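Local structure of periplasmic binding protein/LacI transcriptional regulator (Shewanella sp. ANA-3, 5OCP) at residues Gln116-Lys121 with Leu218-Asp223; Gln123-Ile128 with Tyr154-Ile159; Ile128-Gly133 with Ala190-Asn195; Ala239-Ser244 with Gly273-Gln278. The protein binds alpha- and beta-L-arabinofuranose and probably delivers the sugar to an ABC transporter in the inner membrane for uptake. All blocks are in the same frame, centred on the assembly; numbering follows the deposited sequence.

Contact 1. Residues Gln116-Lys121 with Leu218-Asp223; sequences QWLMDK and LIVSVD. With AHR (alpha-L-arabinofuranose), chain I; FUB (beta-L-arabinofuranose), chain J.
Leu-218, at the start of the strand, offers one methyl to two side chains of helix 107-121. Its CD1 lies 3.8 Å from CD1 of Leu-118 and equally far from CG of Lys-121. Lysine suits this border position because its first methylenes can pack on leucine while the chain, bent at chi2 (63°), leads on toward the surface. Ile-219 points to the other side of the sheet and packs on Val-203 and Ile-206 of helix 196-208. Val-220 turns back to the helix, where its CG1 approaches Trp-117 CZ3 obliquely at 3.6 Å and Leu-118 CD1 at 4.2 Å; a compact, beta-branched residue fits beside so broad a ring. CB of Lys-121 lies over one face of that indole, toward its rim. Beyond the apolar layer Ser-221 hydrogen-bonds Asp-196 through OG, and the chain turns a corner at Val-222. Asp-223 then reaches the sugar, modelled as both anomers, with OD1 2.5 Å from O3 and OD2 2.6 Å from O2 of the alpha form. An alanine here would probably leave these two hydroxyls without their carboxylate partner and Arg-143 without a weak ionic neighbour. Helix and strand run nearly antiparallel (159°), their axes 9.9 Å apart: the layered alpha/beta packing of a periplasmic binding protein lobe, with a ligand residue near the strand's C-terminal end.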
# COMPACT_ATOMS: atom_id res chain seq x y z
N GLN A 116 -0.55 -5.96 17.00
CA GLN A 116 -1.33 -6.25 18.18
C GLN A 116 -2.19 -7.45 18.00
O GLN A 116 -2.28 -8.27 18.91
CB GLN A 116 -2.19 -5.03 18.57
CG GLN A 116 -2.80 -5.12 19.96
CD GLN A 116 -1.76 -5.22 21.06
OE1 GLN A 116 -0.96 -4.33 21.26
NE2 GLN A 116 -1.69 -6.37 21.72
N TRP A 117 -2.80 -7.60 16.83
CA TRP A 117 -3.63 -8.73 16.55
C TRP A 117 -2.81 -10.04 16.70
O TRP A 117 -3.25 -11.02 17.32
CB TRP A 117 -4.27 -8.67 15.14
CG TRP A 117 -5.16 -9.86 14.90
CD1 TRP A 117 -6.52 -9.97 15.22
CD2 TRP A 117 -4.80 -11.14 14.33
NE1 TRP A 117 -6.96 -11.25 14.91
CE2 TRP A 117 -5.91 -11.99 14.43
CE3 TRP A 117 -3.61 -11.66 13.86
CZ2 TRP A 117 -5.90 -13.28 13.95
CZ3 TRP A 117 -3.58 -12.99 13.43
CH2 TRP A 117 -4.71 -13.78 13.50
N LEU A 118 -1.62 -10.02 16.09
CA LEU A 118 -0.74 -11.18 16.16
C LEU A 118 -0.31 -11.49 17.61
O LEU A 118 -0.27 -12.67 18.00
CB LEU A 118 0.50 -10.97 15.29
CG LEU A 118 1.43 -12.16 15.21
CD1 LEU A 118 0.80 -13.38 14.56
CD2 LEU A 118 2.72 -11.73 14.50
N MET A 119 -0.01 -10.47 18.39
CA MET A 119 0.33 -10.72 19.81
C MET A 119 -0.82 -11.31 20.56
O MET A 119 -0.62 -12.18 21.42
CB MET A 119 0.86 -9.47 20.51
CG MET A 119 2.10 -8.84 19.85
SD MET A 119 3.51 -9.95 20.05
CE MET A 119 3.53 -10.83 18.47
N ASP A 120 -2.04 -10.87 20.26
CA ASP A 120 -3.22 -11.40 20.94
C ASP A 120 -3.44 -12.85 20.55
O ASP A 120 -3.68 -13.70 21.41
CB ASP A 120 -4.46 -10.58 20.60
CG ASP A 120 -4.44 -9.18 21.12
OD1 ASP A 120 -3.61 -8.81 21.99
OD2 ASP A 120 -5.28 -8.38 20.57
N LYS A 121 -3.23 -13.18 19.28
CA LYS A 121 -3.46 -14.47 18.69
C LYS A 121 -2.50 -15.49 19.29
O LYS A 121 -2.88 -16.64 19.50
CB LYS A 121 -3.21 -14.41 17.18
CG LYS A 121 -3.38 -15.72 16.43
CD LYS A 121 -4.74 -16.34 16.44
CE LYS A 121 -4.81 -17.55 15.51
NZ LYS A 121 -6.22 -18.01 15.52
N LEU A 218 1.33 -18.73 10.82
CA LEU A 218 0.32 -17.66 10.69
C LEU A 218 0.80 -16.67 9.68
O LEU A 218 2.00 -16.49 9.49
CB LEU A 218 0.07 -16.96 12.00
CG LEU A 218 -0.40 -17.82 13.19
CD1 LEU A 218 -0.45 -16.97 14.42
CD2 LEU A 218 -1.69 -18.52 12.82
N ILE A 219 -0.14 -16.05 8.94
CA ILE A 219 0.25 -15.08 7.92
C ILE A 219 -0.61 -13.82 8.18
O ILE A 219 -1.82 -13.91 8.17
CB ILE A 219 0.04 -15.65 6.53
CG1 ILE A 219 0.95 -16.87 6.37
CG2 ILE A 219 0.36 -14.56 5.51
CD1 ILE A 219 0.87 -17.55 5.04
N VAL A 220 0.10 -12.72 8.46
CA VAL A 220 -0.54 -11.42 8.68
C VAL A 220 0.05 -10.38 7.74
O VAL A 220 1.22 -10.43 7.40
CB VAL A 220 -0.47 -11.02 10.11
CG1 VAL A 220 -1.06 -12.06 11.02
CG2 VAL A 220 0.96 -10.66 10.55
N SER A 221 -0.75 -9.40 7.33
CA SER A 221 -0.38 -8.58 6.20
C SER A 221 -1.19 -7.28 6.18
O SER A 221 -1.99 -7.00 7.11
CB SER A 221 -0.73 -9.43 4.96
OG SER A 221 -0.27 -8.84 3.77
N VAL A 222 -0.96 -6.52 5.13
CA VAL A 222 -1.74 -5.28 4.81
C VAL A 222 -2.16 -5.24 3.37
O VAL A 222 -1.36 -5.54 2.48
CB VAL A 222 -0.92 -4.00 5.16
CG1 VAL A 222 -1.76 -2.74 4.90
CG2 VAL A 222 -0.53 -4.00 6.60
N ASP A 223 -3.42 -4.84 3.15
CA ASP A 223 -4.00 -4.30 1.90
C ASP A 223 -5.51 -4.64 1.84
O ASP A 223 -6.33 -3.82 1.42
CB ASP A 223 -3.33 -4.68 0.60
CG ASP A 223 -2.06 -3.91 0.28
OD1 ASP A 223 -1.74 -2.87 0.97
OD2 ASP A 223 -1.29 -4.32 -0.63
O5 AHR I . 1.84 2.32 -0.79
C5 AHR I . 0.92 1.29 -0.60
C4 AHR I . 1.60 -0.06 -0.80
O4 AHR I . 2.26 -0.12 -2.04
C3 AHR I . 0.59 -1.22 -0.74
O3 AHR I . 0.40 -1.57 0.60
C2 AHR I . 1.31 -2.23 -1.61
O2 AHR I . 0.53 -3.25 -2.15
C1 AHR I . 1.80 -1.30 -2.71
O1 AHR I . 2.82 -1.88 -3.34
O5 FUB J . 1.84 2.32 -0.79
C5 FUB J . 0.93 1.29 -0.61
C4 FUB J . 1.60 -0.06 -0.81
O4 FUB J . 2.28 -0.13 -2.04
C3 FUB J . 0.60 -1.22 -0.75
O3 FUB J . 0.39 -1.56 0.58
C2 FUB J . 1.35 -2.27 -1.57
O2 FUB J . 0.53 -3.26 -2.14
C1 FUB J . 2.18 -1.46 -2.56
O1 FUB J . 1.47 -1.38 -3.70

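Contact 2. Residues Gln123-Ile128 with Tyr154-Ile159; sequences QGNCDI and YPNAKI
A beta-alpha-beta unit, strand 126-132, helix 138-151 and strand 157-164, has its two strands paired here in parallel, Cys-126 beside Ala-157, Asp-127 beside Lys-158 and Ile-128 beside Ile-159. The backbone bonds alternate across the pair. Cys-126 N donates to Asn-156 O at 2.9 Å, Lys-158 N to Cys-126 O at 3.1 Å, and Ile-128 N to Lys-158 O at 2.8 Å. Ahead of the strands the two chains approach through loops. Tyr-154 has CG anti to its carbonyl carbon (chi1 -71°), which helps set the ring by Gly-124, whose CA is 3.7 Å from CD1; with a positive phi of 78°, and no room for a CB beside that ring, glycine fits where other residues would be pressed. Gln-123 is the C-prime residue of the Schellman motif that ends helix 107-121, while Tyr-154 to Ala-157 form a type I turn, so a helix end leads into one strand and a tight turn into the other, at the edge of the mixed sheet. One water joins the loops, donating to Gly-124 O (2.8 Å) and accepting from Asn-156 N (2.9 Å), and it lies in the plane of the tyrosine ring at its edge. The phenol OH itself is bonded to NE2 of Gln-116. The exposed side chains of Asn-125 and Asn-156 lie side by side. On the face with Ala-157, Ile-128 CB packs 4.1 Å from Ile-159 CG1, and Cys-126 forms a disulfide with Cys-189.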
# COMPACT_ATOMS: atom_id res chain seq x y z
N GLN A 123 -0.67 -15.05 22.15
CA GLN A 123 -0.39 -14.72 23.50
C GLN A 123 1.05 -14.18 23.70
O GLN A 123 1.70 -14.50 24.71
CB GLN A 123 -0.74 -15.94 24.41
CG GLN A 123 -2.20 -16.37 24.19
CD GLN A 123 -2.75 -17.49 25.08
OE1 GLN A 123 -3.91 -17.44 25.50
NE2 GLN A 123 -1.98 -18.53 25.27
N GLY A 124 1.60 -13.41 22.75
CA GLY A 124 2.88 -12.78 22.91
C GLY A 124 4.09 -13.70 22.72
O GLY A 124 5.19 -13.26 22.98
N ASN A 125 3.86 -14.89 22.22
CA ASN A 125 4.92 -15.92 22.05
C ASN A 125 5.03 -16.28 20.61
O ASN A 125 4.23 -17.10 20.09
CB ASN A 125 4.53 -17.16 22.87
CG ASN A 125 4.78 -16.95 24.35
OD1 ASN A 125 3.94 -16.38 25.10
ND2 ASN A 125 5.97 -17.36 24.79
N CYS A 126 6.00 -15.69 19.90
CA CYS A 126 5.97 -15.78 18.42
C CYS A 126 7.31 -15.39 17.80
O CYS A 126 7.73 -14.20 17.90
CB CYS A 126 4.85 -14.83 17.87
SG CYS A 126 4.40 -15.12 16.15
N ASP A 127 7.95 -16.34 17.13
CA ASP A 127 9.06 -15.99 16.25
C ASP A 127 8.55 -15.66 14.88
O ASP A 127 7.92 -16.48 14.22
CB ASP A 127 10.05 -17.11 16.11
CG ASP A 127 11.02 -17.22 17.33
OD1 ASP A 127 11.03 -16.36 18.25
OD2 ASP A 127 11.75 -18.25 17.35
N ILE A 128 8.96 -14.51 14.39
CA ILE A 128 8.32 -13.94 13.20
C ILE A 128 9.34 -13.77 12.07
O ILE A 128 10.45 -13.26 12.32
CB ILE A 128 7.82 -12.51 13.57
CG1 ILE A 128 6.77 -12.58 14.72
CG2 ILE A 128 7.23 -11.76 12.35
CD1 ILE A 128 6.68 -11.34 15.54
N TYR A 154 6.57 -7.14 24.16
CA TYR A 154 6.34 -8.54 24.35
C TYR A 154 7.67 -9.26 24.32
O TYR A 154 8.20 -9.48 23.27
CB TYR A 154 5.42 -9.08 23.24
CG TYR A 154 4.00 -8.58 23.38
CD1 TYR A 154 3.08 -9.27 24.18
CD2 TYR A 154 3.61 -7.36 22.78
CE1 TYR A 154 1.79 -8.80 24.33
CE2 TYR A 154 2.33 -6.86 22.97
CZ TYR A 154 1.43 -7.59 23.72
OH TYR A 154 0.15 -7.10 23.90
N PRO A 155 8.25 -9.61 25.49
CA PRO A 155 9.59 -10.22 25.48
C PRO A 155 9.77 -11.53 24.68
O PRO A 155 10.86 -11.87 24.24
CB PRO A 155 9.87 -10.49 27.00
CG PRO A 155 8.56 -10.41 27.67
CD PRO A 155 7.73 -9.43 26.86
N ASN A 156 8.71 -12.29 24.48
CA ASN A 156 8.76 -13.58 23.80
C ASN A 156 8.33 -13.54 22.28
O ASN A 156 8.11 -14.60 21.63
CB ASN A 156 7.92 -14.55 24.55
CG ASN A 156 8.52 -14.85 25.93
OD1 ASN A 156 9.68 -15.13 26.06
ND2 ASN A 156 7.68 -14.90 26.91
N ALA A 157 8.24 -12.33 21.78
CA ALA A 157 8.03 -12.09 20.40
C ALA A 157 9.29 -11.47 19.81
O ALA A 157 9.88 -10.60 20.37
CB ALA A 157 6.88 -11.15 20.24
N LYS A 158 9.69 -11.94 18.67
CA LYS A 158 10.85 -11.40 18.02
C LYS A 158 10.81 -11.67 16.52
O LYS A 158 10.39 -12.73 16.07
CB LYS A 158 12.07 -12.16 18.61
CG LYS A 158 13.36 -11.71 18.05
CD LYS A 158 14.52 -12.39 18.81
CE LYS A 158 15.78 -11.51 18.79
NZ LYS A 158 16.02 -10.91 17.46
N ILE A 159 11.34 -10.73 15.77
CA ILE A 159 11.55 -10.89 14.38
C ILE A 159 12.90 -11.56 14.16
O ILE A 159 13.94 -10.96 14.51
CB ILE A 159 11.46 -9.57 13.60
CG1 ILE A 159 10.00 -9.03 13.68
CG2 ILE A 159 11.83 -9.80 12.18
CD1 ILE A 159 9.81 -7.60 13.10
O HOH W 1 5.90 -11.87 25.26

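Contact 3. Residues Ile128-Gly133 with Ala190-Asn195; sequences IAELQG and AVWSHN. With AHR (alpha-L-arabinofuranose), chain I; FUB (beta-L-arabinofuranose), chain J.
His-194 lays one face of its imidazole over the backbone of Gln-132, whose CA sits 3.6 Å from the ring centroid in a CH-pi contact. NE2 of the same ring donates to Glu-130 OE2 at 2.8 Å; the oxygen accepts through its anti lone pair, with a bent N-H...O angle of 136°. Glu-130 reaches this partner because its CG is anti to the backbone N (chi1 180°) and the chain stays extended, running side by side with Trp-192; carboxylate and indole planes are only 17° apart. A water lies between them, 2.8 Å from Glu-130 OE2 and 2.9 Å from Trp-192 NE1, which donates to it. On the face of Ala-129, Leu-131 CD1 meets Val-191 CG1 at 3.9 Å; on the face of Glu-130, Ile-128 CG2 touches Trp-192 CB. Backbone bonds in the parallel ladder run from Ala-129 N to Ala-190 O and on to His-194 N with Leu-131 O. Past the strand, Asn-195 caps the next helix through OD1 and gives ND2 to the sugar O2 at 3.0 Å, almost straight. Ser-162 OG bonds the second carboxylate oxygen, so this buried acid has partners on both oxygens, and its charge, if present, would probably polarise the imidazole N-H.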
# COMPACT_ATOMS: atom_id res chain seq x y z
N ILE A 128 8.96 -14.51 14.39
CA ILE A 128 8.32 -13.94 13.20
C ILE A 128 9.34 -13.77 12.07
O ILE A 128 10.45 -13.26 12.32
CB ILE A 128 7.82 -12.51 13.57
CG1 ILE A 128 6.77 -12.58 14.72
CG2 ILE A 128 7.23 -11.76 12.35
CD1 ILE A 128 6.68 -11.34 15.54
N ALA A 129 8.90 -14.04 10.86
CA ALA A 129 9.66 -13.68 9.66
C ALA A 129 8.99 -12.50 8.98
O ALA A 129 7.74 -12.60 8.70
CB ALA A 129 9.69 -14.84 8.70
N GLU A 130 9.77 -11.47 8.70
CA GLU A 130 9.26 -10.25 8.07
C GLU A 130 9.62 -10.18 6.60
O GLU A 130 10.82 -10.20 6.23
CB GLU A 130 9.85 -9.04 8.81
CG GLU A 130 9.40 -7.70 8.23
CD GLU A 130 10.02 -6.52 8.96
OE1 GLU A 130 11.07 -6.71 9.59
OE2 GLU A 130 9.50 -5.37 8.87
N LEU A 131 8.59 -10.01 5.75
CA LEU A 131 8.79 -9.72 4.34
C LEU A 131 8.56 -8.24 4.16
O LEU A 131 7.43 -7.74 4.23
CB LEU A 131 7.85 -10.50 3.43
CG LEU A 131 7.98 -11.99 3.48
CD1 LEU A 131 6.87 -12.72 2.72
CD2 LEU A 131 9.34 -12.32 2.89
N GLN A 132 9.65 -7.49 3.94
CA GLN A 132 9.56 -6.06 3.82
C GLN A 132 9.16 -5.58 2.42
O GLN A 132 9.43 -6.18 1.42
CB GLN A 132 10.90 -5.42 4.21
CG GLN A 132 11.49 -5.84 5.54
CD GLN A 132 12.99 -5.50 5.58
OE1 GLN A 132 13.83 -6.17 4.99
NE2 GLN A 132 13.30 -4.49 6.25
N GLY A 133 8.54 -4.39 2.37
CA GLY A 133 8.26 -3.74 1.14
C GLY A 133 9.53 -3.13 0.53
O GLY A 133 10.63 -3.33 1.03
N ALA A 190 5.03 -17.14 12.65
CA ALA A 190 4.28 -16.27 11.76
C ALA A 190 5.13 -15.59 10.72
O ALA A 190 6.30 -15.32 10.97
CB ALA A 190 3.54 -15.19 12.53
N VAL A 191 4.49 -15.23 9.61
CA VAL A 191 5.03 -14.32 8.60
C VAL A 191 4.25 -12.99 8.70
O VAL A 191 3.02 -12.99 8.73
CB VAL A 191 4.88 -14.89 7.19
CG1 VAL A 191 5.27 -13.87 6.08
CG2 VAL A 191 5.72 -16.15 7.09
N TRP A 192 5.00 -11.91 8.86
CA TRP A 192 4.52 -10.52 8.80
C TRP A 192 4.97 -10.01 7.47
O TRP A 192 6.17 -9.78 7.20
CB TRP A 192 5.15 -9.78 9.99
CG TRP A 192 5.27 -8.27 9.91
CD1 TRP A 192 6.30 -7.56 10.38
CD2 TRP A 192 4.31 -7.29 9.42
NE1 TRP A 192 6.11 -6.23 10.18
CE2 TRP A 192 4.88 -6.02 9.61
CE3 TRP A 192 3.03 -7.36 8.84
CZ2 TRP A 192 4.25 -4.84 9.23
CZ3 TRP A 192 2.39 -6.17 8.47
CH2 TRP A 192 3.00 -4.93 8.68
N SER A 193 3.99 -9.80 6.58
CA SER A 193 4.25 -9.31 5.27
C SER A 193 3.75 -7.88 5.09
O SER A 193 2.58 -7.60 5.41
CB SER A 193 3.58 -10.20 4.25
OG SER A 193 3.80 -9.68 2.96
N HIS A 194 4.61 -6.99 4.56
CA HIS A 194 4.15 -5.62 4.42
C HIS A 194 3.02 -5.46 3.41
O HIS A 194 2.36 -4.43 3.45
CB HIS A 194 5.31 -4.69 4.09
CG HIS A 194 6.32 -4.54 5.19
ND1 HIS A 194 7.35 -3.63 5.09
CD2 HIS A 194 6.50 -5.19 6.36
CE1 HIS A 194 8.11 -3.71 6.17
NE2 HIS A 194 7.56 -4.56 7.01
N ASN A 195 2.76 -6.42 2.52
CA ASN A 195 1.59 -6.39 1.70
C ASN A 195 1.05 -7.75 1.37
O ASN A 195 1.74 -8.78 1.51
CB ASN A 195 1.72 -5.53 0.44
CG ASN A 195 2.47 -6.19 -0.70
OD1 ASN A 195 3.23 -7.18 -0.49
ND2 ASN A 195 2.32 -5.62 -1.91
O5 AHR I . 1.84 2.32 -0.79
C5 AHR I . 0.92 1.29 -0.60
C4 AHR I . 1.60 -0.06 -0.80
O4 AHR I . 2.26 -0.12 -2.04
C3 AHR I . 0.59 -1.22 -0.74
O3 AHR I . 0.40 -1.57 0.60
C2 AHR I . 1.31 -2.23 -1.61
O2 AHR I . 0.53 -3.25 -2.15
C1 AHR I . 1.80 -1.30 -2.71
O1 AHR I . 2.82 -1.88 -3.34
O5 FUB J . 1.84 2.32 -0.79
C5 FUB J . 0.93 1.29 -0.61
C4 FUB J . 1.60 -0.06 -0.81
O4 FUB J . 2.28 -0.13 -2.04
C3 FUB J . 0.60 -1.22 -0.75
O3 FUB J . 0.39 -1.56 0.58
C2 FUB J . 1.35 -2.27 -1.57
O2 FUB J . 0.53 -3.26 -2.14
C1 FUB J . 2.18 -1.46 -2.56
O1 FUB J . 1.47 -1.38 -3.70
O HOH W 2 8.31 -4.83 11.39

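Contact 4. Residues Ala239-Ser244 with Gly273-Gln278; sequences ATVELS and GDVFTQ
Thr-240 and Phe-276 form the hydrogen-bonded pair of this antiparallel ladder. Thr-240 N donates to Phe-276 O at 2.9 Å, and Phe-276 N returns to Thr-240 O at 2.8 Å with an almost straight 175° angle. One step on, Glu-242 N is met by Asp-274 O at 3.0 Å. Where the strands part, waters take over: one accepts from Gly-273 N and donates to Glu-242 O, a second accepts from Asp-274 N and donates to Glu-242 OE2. Gly-273 suits its place because a CB would run into Glu-242 O; its own carbonyl oxygen accepts from Lys-113 NZ. Strand 275-277 is the single antiparallel member of the mixed sheet and forms its edge, laid against strand 239-242, whose other side pairs with strand 218-221. On the face with Ala-239, Val-241 CG2 and Val-275 CG2 pack 4.0 Å apart. On the opposite face Thr-240 OG1 is bonded to Asp-196, and Glu-242, CG anti to the backbone N (chi1 -178°) and the chain extended beyond it, has OE2 3.4 Å from Phe-276 CE1, carboxylate and ring planes 85° apart. Its OE1 makes a salt bridge with Arg-288, which also forms a cation-pi contact with the phenylalanine ring. An alanine in place of Phe-276 would probably leave Arg-288 without its aromatic partner, Phe-229 without its edge-to-face mate, and a gap beside the Glu-242 chain. Thr-277 OG1 caps the following helix at Glu-279 N, and Leu-243, which touches the sugar, gives its carbonyl oxygen to Trp-14 NE1.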
# COMPACT_ATOMS: atom_id res chain seq x y z
N ALA A 239 -4.86 -12.81 8.68
CA ALA A 239 -5.32 -11.39 9.01
C ALA A 239 -4.70 -10.40 8.09
O ALA A 239 -3.57 -10.59 7.61
CB ALA A 239 -5.06 -10.99 10.45
N THR A 240 -5.45 -9.34 7.74
CA THR A 240 -4.91 -8.23 7.00
C THR A 240 -5.60 -6.96 7.43
O THR A 240 -6.69 -7.00 7.98
CB THR A 240 -5.04 -8.45 5.49
OG1 THR A 240 -4.37 -7.44 4.75
CG2 THR A 240 -6.51 -8.45 5.05
N VAL A 241 -4.95 -5.83 7.22
CA VAL A 241 -5.58 -4.53 7.43
C VAL A 241 -5.99 -4.00 6.10
O VAL A 241 -5.24 -3.96 5.09
CB VAL A 241 -4.58 -3.54 8.10
CG1 VAL A 241 -5.20 -2.14 8.20
CG2 VAL A 241 -4.07 -4.12 9.40
N GLU A 242 -7.22 -3.54 5.99
CA GLU A 242 -7.72 -3.02 4.74
C GLU A 242 -7.12 -1.69 4.40
O GLU A 242 -7.02 -0.85 5.27
CB GLU A 242 -9.26 -2.85 4.86
CG GLU A 242 -9.91 -2.37 3.62
CD GLU A 242 -11.45 -2.34 3.66
OE1 GLU A 242 -11.99 -2.35 2.59
OE2 GLU A 242 -12.11 -2.33 4.70
N LEU A 243 -6.71 -1.52 3.16
CA LEU A 243 -6.14 -0.27 2.64
C LEU A 243 -7.08 0.16 1.51
O LEU A 243 -7.14 -0.47 0.46
CB LEU A 243 -4.77 -0.46 2.10
CG LEU A 243 -4.04 0.76 1.52
CD1 LEU A 243 -3.88 1.78 2.61
CD2 LEU A 243 -2.70 0.39 0.87
N SER A 244 -7.80 1.22 1.80
CA SER A 244 -8.77 1.75 0.80
C SER A 244 -8.07 2.28 -0.48
O SER A 244 -7.16 3.06 -0.36
CB SER A 244 -9.54 2.90 1.40
OG SER A 244 -10.37 3.42 0.37
N GLY A 273 -7.73 1.76 7.80
CA GLY A 273 -8.64 0.65 7.82
C GLY A 273 -8.55 -0.22 9.06
O GLY A 273 -7.65 -0.13 9.92
N ASP A 274 -9.44 -1.22 9.02
CA ASP A 274 -9.62 -2.19 10.11
C ASP A 274 -8.92 -3.53 9.78
O ASP A 274 -8.58 -3.79 8.64
CB ASP A 274 -11.09 -2.50 10.37
CG ASP A 274 -11.83 -1.38 11.09
OD1 ASP A 274 -11.17 -0.45 11.65
OD2 ASP A 274 -13.09 -1.44 11.04
N VAL A 275 -8.67 -4.31 10.85
CA VAL A 275 -8.16 -5.69 10.73
C VAL A 275 -9.31 -6.65 10.37
O VAL A 275 -10.35 -6.66 11.08
CB VAL A 275 -7.57 -6.12 12.07
CG1 VAL A 275 -7.06 -7.50 11.95
CG2 VAL A 275 -6.42 -5.26 12.49
N PHE A 276 -9.10 -7.42 9.31
CA PHE A 276 -10.02 -8.45 8.88
C PHE A 276 -9.33 -9.78 9.05
O PHE A 276 -8.09 -9.88 8.85
CB PHE A 276 -10.43 -8.24 7.49
CG PHE A 276 -11.35 -7.05 7.30
CD1 PHE A 276 -10.86 -5.77 7.23
CD2 PHE A 276 -12.68 -7.19 7.34
CE1 PHE A 276 -11.70 -4.67 7.10
CE2 PHE A 276 -13.56 -6.09 7.20
CZ PHE A 276 -13.04 -4.84 7.10
N THR A 277 -10.10 -10.79 9.46
CA THR A 277 -9.49 -12.11 9.73
C THR A 277 -10.38 -13.22 9.12
O THR A 277 -11.39 -12.96 8.48
CB THR A 277 -9.39 -12.35 11.22
OG1 THR A 277 -10.70 -12.68 11.76
CG2 THR A 277 -8.74 -11.14 12.00
N GLN A 278 -10.01 -14.45 9.37
CA GLN A 278 -10.80 -15.61 8.89
C GLN A 278 -12.23 -15.57 9.42
O GLN A 278 -13.09 -16.10 8.73
CB GLN A 278 -10.12 -16.94 9.35
CG GLN A 278 -8.77 -17.23 8.64
CD GLN A 278 -8.13 -18.54 9.07
OE1 GLN A 278 -8.69 -19.27 9.87
NE2 GLN A 278 -6.99 -18.85 8.53
O HOH W 3 -5.58 1.43 5.96
O HOH W 4 -11.52 -1.11 7.00

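From the N terminus, helix 107-121 opens contact 1, but contact 2 is the first to close, joining 123-128 to 154-159 across a short beta-alpha-beta loop. Contact 3 crosses it: both start from strand 126-132 and share Ile-128, one pairing it outward to the sheet edge, the other inward to strand 190-193. Contact 1 closes next, at 218-223, so its long loop encloses both. Contact 4 follows in series and adds the last, antiparallel strand. Contacts 2 and 3 thus pair strands at one edge of the mixed sheet and inward from it, contact 4 at the other edge, while contact 1 lays a helix over the strand between; contacts 1 and 3 both reach the sugar through Asp-223 and Asn-195.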